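Local coordinates for cephalosporin acylase (Bacillus halodurans, PDB 2NLZ), which probably hydrolyses amide bonds as a cephalosporin acylase of the gamma-glutamyltranspeptidase family, within the N-terminal nucleophile hydrolase clan, at residues Ile115-Pro120 with Phe381-Val386; Met453-Phe458 with Gln463-Ala468. The protein carries 1 engineered substitution. All coordinates share one frame; numbering follows the deposited sequence.

Interaction 1 comes first along the chain and joins two loops, the one between helix 97-101 and helix 122-133 and the one after strand 370-376, 261 residues apart at the closest ends. Interaction 2 is local: only four residues separate its segments, which belong to the successive helices 444-457 and 462-467. The two contacts lie on opposite sides of the chain's centre, their centres about 35 Å apart and their nearest atoms about 23 Å apart, so they do not touch. All four segments belong to the gamma-glutamyltranspeptidase family region. Interaction 1 thus ties distant parts of the chain together within one subunit, whereas interaction 2 lies where a second subunit also packs.

Interaction 1: residues Ile115-Pro120 with Phe381-Val386; sequences IPVTVP and FGSGVV
The pyrrolidine ring of Pro116 meets the other loop through its CG corner, which stands 4.5 Å from Ser383 CB. The aromatic ring in 381-386, that of Phe381, takes no part here; it packs edge-to-face with Trp163 and Trp182 and lies against Phe186 with the planes at about 55°. Most of the meeting between Ile115-Pro120 and Phe381-Val386 passes through one methyl, Val117 CG2, which lies 3.6 Å from Ser383 CB and 3.4 Å from Ser383 OG. Val117 CG1 is anti to the backbone N (chi1 -178°), which leaves CG2 as the branch directed at the serine. The same CG2 also approaches Val385 CG2 at 4.5 Å, a looser apolar touch between two branched side chains; Phe232 of helix 223-234 packs on both valines.

Ser383 opens an ST turn: its OG accepts from Val385 N at 3.3 Å, with an N-H...O angle of 152°. It is also hydrogen-bonded to Met394 O, which can only accept, so the hydroxyl is gripped on both its donor and its acceptor side. This polar tip is therefore buried beside a valine methyl without lacking partners. With no hydrogen bond across them, the two segments meet by van der Waals contact alone, largely through Val117 CG2, and the serine's polarity is spent on its own turn and on Met394 O rather than on 115-120.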
loop_
_atom_site.group_PDB
_atom_site.type_symbol
_atom_site.label_atom_id
_atom_site.label_comp_id
_atom_site.label_asym_id
_atom_site.label_seq_id
_atom_site.Cartn_x
_atom_site.Cartn_y
_atom_site.Cartn_z
ATOM N N ILE D 115 26.599 -19.995 35.196
ATOM C CA ILE D 115 26.809 -18.756 35.943
ATOM C C ILE D 115 25.597 -17.793 36.019
ATOM O O ILE D 115 25.274 -17.323 37.109
ATOM C CB ILE D 115 28.112 -18.048 35.494
ATOM C CG1 ILE D 115 29.305 -18.987 35.697
ATOM C CG2 ILE D 115 28.342 -16.759 36.270
ATOM C CD1 ILE D 115 30.269 -19.032 34.529
ATOM N N PRO D 116 24.901 -17.528 34.887
ATOM C CA PRO D 116 23.775 -16.583 34.950
ATOM C C PRO D 116 22.433 -17.186 35.377
ATOM O O PRO D 116 21.409 -16.512 35.293
ATOM C CB PRO D 116 23.658 -16.111 33.500
ATOM C CG PRO D 116 24.016 -17.324 32.721
ATOM C CD PRO D 116 25.087 -18.033 33.513
ATOM N N VAL D 117 22.436 -18.442 35.812
ATOM C CA VAL D 117 21.209 -19.116 36.234
ATOM C C VAL D 117 20.749 -18.674 37.629
ATOM O O VAL D 117 21.486 -18.815 38.603
ATOM C CB VAL D 117 21.390 -20.645 36.231
ATOM C CG1 VAL D 117 20.092 -21.336 36.624
ATOM C CG2 VAL D 117 21.874 -21.128 34.864
ATOM N N THR D 118 19.535 -18.130 37.706
ATOM C CA THR D 118 18.867 -17.857 38.983
ATOM C C THR D 118 17.794 -18.921 39.216
ATOM O O THR D 118 17.467 -19.659 38.286
ATOM C CB THR D 118 18.228 -16.451 38.995
ATOM O OG1 THR D 118 17.198 -16.359 37.996
ATOM C CG2 THR D 118 19.283 -15.412 38.735
ATOM N N VAL D 119 17.235 -19.007 40.425
ATOM C CA VAL D 119 16.231 -20.052 40.679
ATOM C C VAL D 119 14.998 -19.861 39.798
ATOM O O VAL D 119 14.431 -18.768 39.743
ATOM C CB VAL D 119 15.854 -20.275 42.201
ATOM C CG1 VAL D 119 17.073 -20.670 42.997
ATOM C CG2 VAL D 119 15.210 -19.064 42.833
ATOM N N PRO D 120 14.636 -20.913 39.041
ATOM C CA PRO D 120 13.434 -20.913 38.222
ATOM C C PRO D 120 12.192 -20.801 39.089
ATOM O O PRO D 120 11.892 -21.718 39.844
ATOM C CB PRO D 120 13.468 -22.291 37.554
ATOM C CG PRO D 120 14.870 -22.719 37.613
ATOM C CD PRO D 120 15.392 -22.168 38.895
ATOM N N PHE D 381 16.306 -19.981 24.616
ATOM C CA PHE D 381 16.345 -21.233 25.365
ATOM C C PHE D 381 16.861 -21.013 26.789
ATOM O O PHE D 381 16.641 -21.837 27.676
ATOM C CB PHE D 381 17.217 -22.256 24.633
ATOM C CG PHE D 381 16.500 -23.008 23.547
ATOM C CD1 PHE D 381 15.757 -24.152 23.844
ATOM C CD2 PHE D 381 16.581 -22.593 22.231
ATOM C CE1 PHE D 381 15.097 -24.864 22.847
ATOM C CE2 PHE D 381 15.923 -23.298 21.228
ATOM C CZ PHE D 381 15.181 -24.439 21.536
ATOM N N GLY D 382 17.542 -19.893 26.999
ATOM C CA GLY D 382 18.061 -19.543 28.308
ATOM C C GLY D 382 19.559 -19.720 28.410
ATOM O O GLY D 382 20.301 -19.314 27.529
ATOM N N SER D 383 19.998 -20.343 29.493
ATOM C CA SER D 383 21.420 -20.498 29.779
ATOM C C SER D 383 22.100 -21.583 28.958
ATOM O O SER D 383 23.318 -21.617 28.867
ATOM C CB SER D 383 21.616 -20.782 31.269
ATOM O OG SER D 383 20.985 -21.993 31.659
ATOM N N GLY D 384 21.309 -22.477 28.381
ATOM C CA GLY D 384 21.841 -23.650 27.697
ATOM C C GLY D 384 22.028 -24.842 28.618
ATOM O O GLY D 384 22.241 -25.976 28.162
ATOM N N VAL D 385 21.951 -24.584 29.918
ATOM C CA VAL D 385 21.991 -25.644 30.897
ATOM C C VAL D 385 20.655 -26.354 30.901
ATOM O O VAL D 385 19.624 -25.765 31.220
ATOM C CB VAL D 385 22.306 -25.112 32.295
ATOM C CG1 VAL D 385 22.401 -26.260 33.299
ATOM C CG2 VAL D 385 23.599 -24.343 32.263
ATOM N N VAL D 386 20.672 -27.615 30.501
ATOM C CA VAL D 386 19.506 -28.457 30.633
ATOM C C VAL D 386 19.897 -29.591 31.561
ATOM O O VAL D 386 20.876 -30.286 31.298
ATOM C CB VAL D 386 19.042 -29.005 29.273
ATOM C CG1 VAL D 386 17.852 -29.937 29.450
ATOM C CG2 VAL D 386 18.676 -27.866 28.332
#

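Interaction 2: residues Met453-Phe458 with Gln463-Ala468; sequences MNTIDF and QAALDA
Asn454 and Ala465 bring their backbones within 5.5 Å, CA to CA, where helix 444-457, with a wider pi-type turn at 453-457, passes the short helix 462-467. The two form a helix-loop-helix unit, and the one hydrogen bond between the two segments runs from side chain to backbone. Asn454 ND2 donates to Ala465 O at 3.2 Å; the amide nitrogen lies in the carbonyl plane on a lone pair, with a C=O...N angle of 127°, while the bond itself is somewhat bent, at 142° about the hydrogen. With CG anti to the carbonyl carbon (chi1 -68°), the amide of Asn454 is placed where ND2 meets Ala465 O. Its other end, OD1, takes a hydrogen bond from Lys291 NZ, so both amide atoms are engaged and the rotation of the group is fixed. Nearer the backbone, Asn454 CB packs against Ala465 CB at 4.0 Å. Replacing Asn454 with a leucine would probably leave Ala465 O and the Lys291 ammonium without these buried partners.

Thr455 adds a looser touch: OG1, hydrogen-bonded to Val451 O in its own helix, sits 4.2 Å from Ala465 CB. A second subunit packs alongside, with its Phe5 on Thr455 and its Tyr12 on Ala468. Just past the helix end, the Ala468 CB methyl approaches Asn454 ND2 to 3.8 Å.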
loop_
_atom_site.group_PDB
_atom_site.type_symbol
_atom_site.label_atom_id
_atom_site.label_comp_id
_atom_site.label_asym_id
_atom_site.label_seq_id
_atom_site.Cartn_x
_atom_site.Cartn_y
_atom_site.Cartn_z
ATOM N N MET D 453 -2.089 3.327 24.464
ATOM C CA MET D 453 -2.487 4.523 23.727
ATOM C C MET D 453 -3.371 4.188 22.526
ATOM O O MET D 453 -4.314 4.916 22.225
ATOM C CB MET D 453 -1.266 5.313 23.308
ATOM C CG MET D 453 -0.583 5.940 24.470
ATOM S SD MET D 453 0.345 7.348 23.911
ATOM C CE MET D 453 1.955 6.792 24.342
ATOM N N ASN D 454 -3.082 3.070 21.862
ATOM C CA ASN D 454 -3.940 2.569 20.788
ATOM C C ASN D 454 -5.348 2.275 21.284
ATOM O O ASN D 454 -6.320 2.445 20.557
ATOM C CB ASN D 454 -3.339 1.311 20.154
ATOM C CG ASN D 454 -2.057 1.593 19.382
ATOM O OD1 ASN D 454 -1.689 2.744 19.153
ATOM N ND2 ASN D 454 -1.356 0.527 18.993
ATOM N N THR D 455 -5.457 1.837 22.529
ATOM C CA THR D 455 -6.747 1.482 23.095
ATOM C C THR D 455 -7.483 2.675 23.691
ATOM O O THR D 455 -8.618 2.975 23.299
ATOM C CB THR D 455 -6.603 0.358 24.126
ATOM O OG1 THR D 455 -6.001 -0.767 23.480
ATOM C CG2 THR D 455 -7.954 -0.070 24.650
ATOM N N ILE D 456 -6.825 3.368 24.613
ATOM C CA ILE D 456 -7.458 4.467 25.343
ATOM C C ILE D 456 -7.551 5.741 24.500
ATOM O O ILE D 456 -8.633 6.308 24.321
ATOM C CB ILE D 456 -6.750 4.722 26.701
ATOM C CG1 ILE D 456 -6.952 3.519 27.639
ATOM C CG2 ILE D 456 -7.225 6.024 27.332
ATOM C CD1 ILE D 456 -5.771 3.246 28.564
ATOM N N ASP D 457 -6.421 6.176 23.963
ATOM C CA ASP D 457 -6.372 7.417 23.196
ATOM C C ASP D 457 -6.994 7.316 21.824
ATOM O O ASP D 457 -7.610 8.261 21.352
ATOM C CB ASP D 457 -4.936 7.884 23.039
ATOM C CG ASP D 457 -4.316 8.256 24.346
ATOM O OD1 ASP D 457 -4.995 8.945 25.137
ATOM O OD2 ASP D 457 -3.155 7.862 24.571
ATOM N N PHE D 458 -6.820 6.181 21.166
ATOM C CA PHE D 458 -7.149 6.136 19.750
ATOM C C PHE D 458 -8.269 5.164 19.374
ATOM O O PHE D 458 -8.644 5.070 18.199
ATOM C CB PHE D 458 -5.878 5.925 18.932
ATOM C CG PHE D 458 -4.758 6.854 19.322
ATOM C CD1 PHE D 458 -4.968 8.230 19.412
ATOM C CD2 PHE D 458 -3.499 6.363 19.597
ATOM C CE1 PHE D 458 -3.947 9.092 19.780
ATOM C CE2 PHE D 458 -2.463 7.228 19.958
ATOM C CZ PHE D 458 -2.695 8.594 20.045
ATOM N N GLN D 463 -7.596 -6.379 18.216
ATOM C CA GLN D 463 -6.853 -6.849 17.043
ATOM C C GLN D 463 -6.145 -5.730 16.260
ATOM O O GLN D 463 -4.946 -5.829 15.956
ATOM C CB GLN D 463 -7.762 -7.622 16.099
ATOM C CG GLN D 463 -6.989 -8.364 15.037
ATOM C CD GLN D 463 -5.946 -9.284 15.636
ATOM O OE1 GLN D 463 -6.268 -10.213 16.378
ATOM N NE2 GLN D 463 -4.686 -9.030 15.317
ATOM N N ALA D 464 -6.893 -4.679 15.917
ATOM C CA ALA D 464 -6.323 -3.474 15.320
ATOM C C ALA D 464 -5.170 -2.910 16.167
ATOM O O ALA D 464 -4.152 -2.496 15.623
ATOM C CB ALA D 464 -7.401 -2.439 15.127
ATOM N N ALA D 465 -5.316 -2.925 17.496
ATOM C CA ALA D 465 -4.277 -2.375 18.375
ATOM C C ALA D 465 -2.990 -3.154 18.208
ATOM O O ALA D 465 -1.900 -2.585 18.260
ATOM C CB ALA D 465 -4.718 -2.388 19.823
ATOM N N LEU D 466 -3.144 -4.456 17.998
ATOM C CA LEU D 466 -2.033 -5.368 17.759
ATOM C C LEU D 466 -1.501 -5.302 16.317
ATOM O O LEU D 466 -0.298 -5.392 16.103
ATOM C CB LEU D 466 -2.475 -6.791 18.094
ATOM C CG LEU D 466 -2.128 -7.378 19.458
ATOM C CD1 LEU D 466 -1.754 -6.331 20.458
ATOM C CD2 LEU D 466 -3.285 -8.179 19.937
ATOM N N ASP D 467 -2.403 -5.156 15.346
ATOM C CA ASP D 467 -2.043 -4.993 13.926
ATOM C C ASP D 467 -1.180 -3.766 13.658
ATOM O O ASP D 467 -0.306 -3.814 12.793
ATOM C CB ASP D 467 -3.302 -4.868 13.056
ATOM C CG ASP D 467 -4.110 -6.147 12.995
ATOM O OD1 ASP D 467 -3.520 -7.237 13.186
ATOM O OD2 ASP D 467 -5.335 -6.057 12.754
ATOM N N ALA D 468 -1.462 -2.680 14.390
ATOM C CA ALA D 468 -0.815 -1.375 14.230
ATOM C C ALA D 468 0.716 -1.456 14.194
ATOM O O ALA D 468 1.320 -2.195 14.982
ATOM C CB ALA D 468 -1.270 -0.431 15.330
#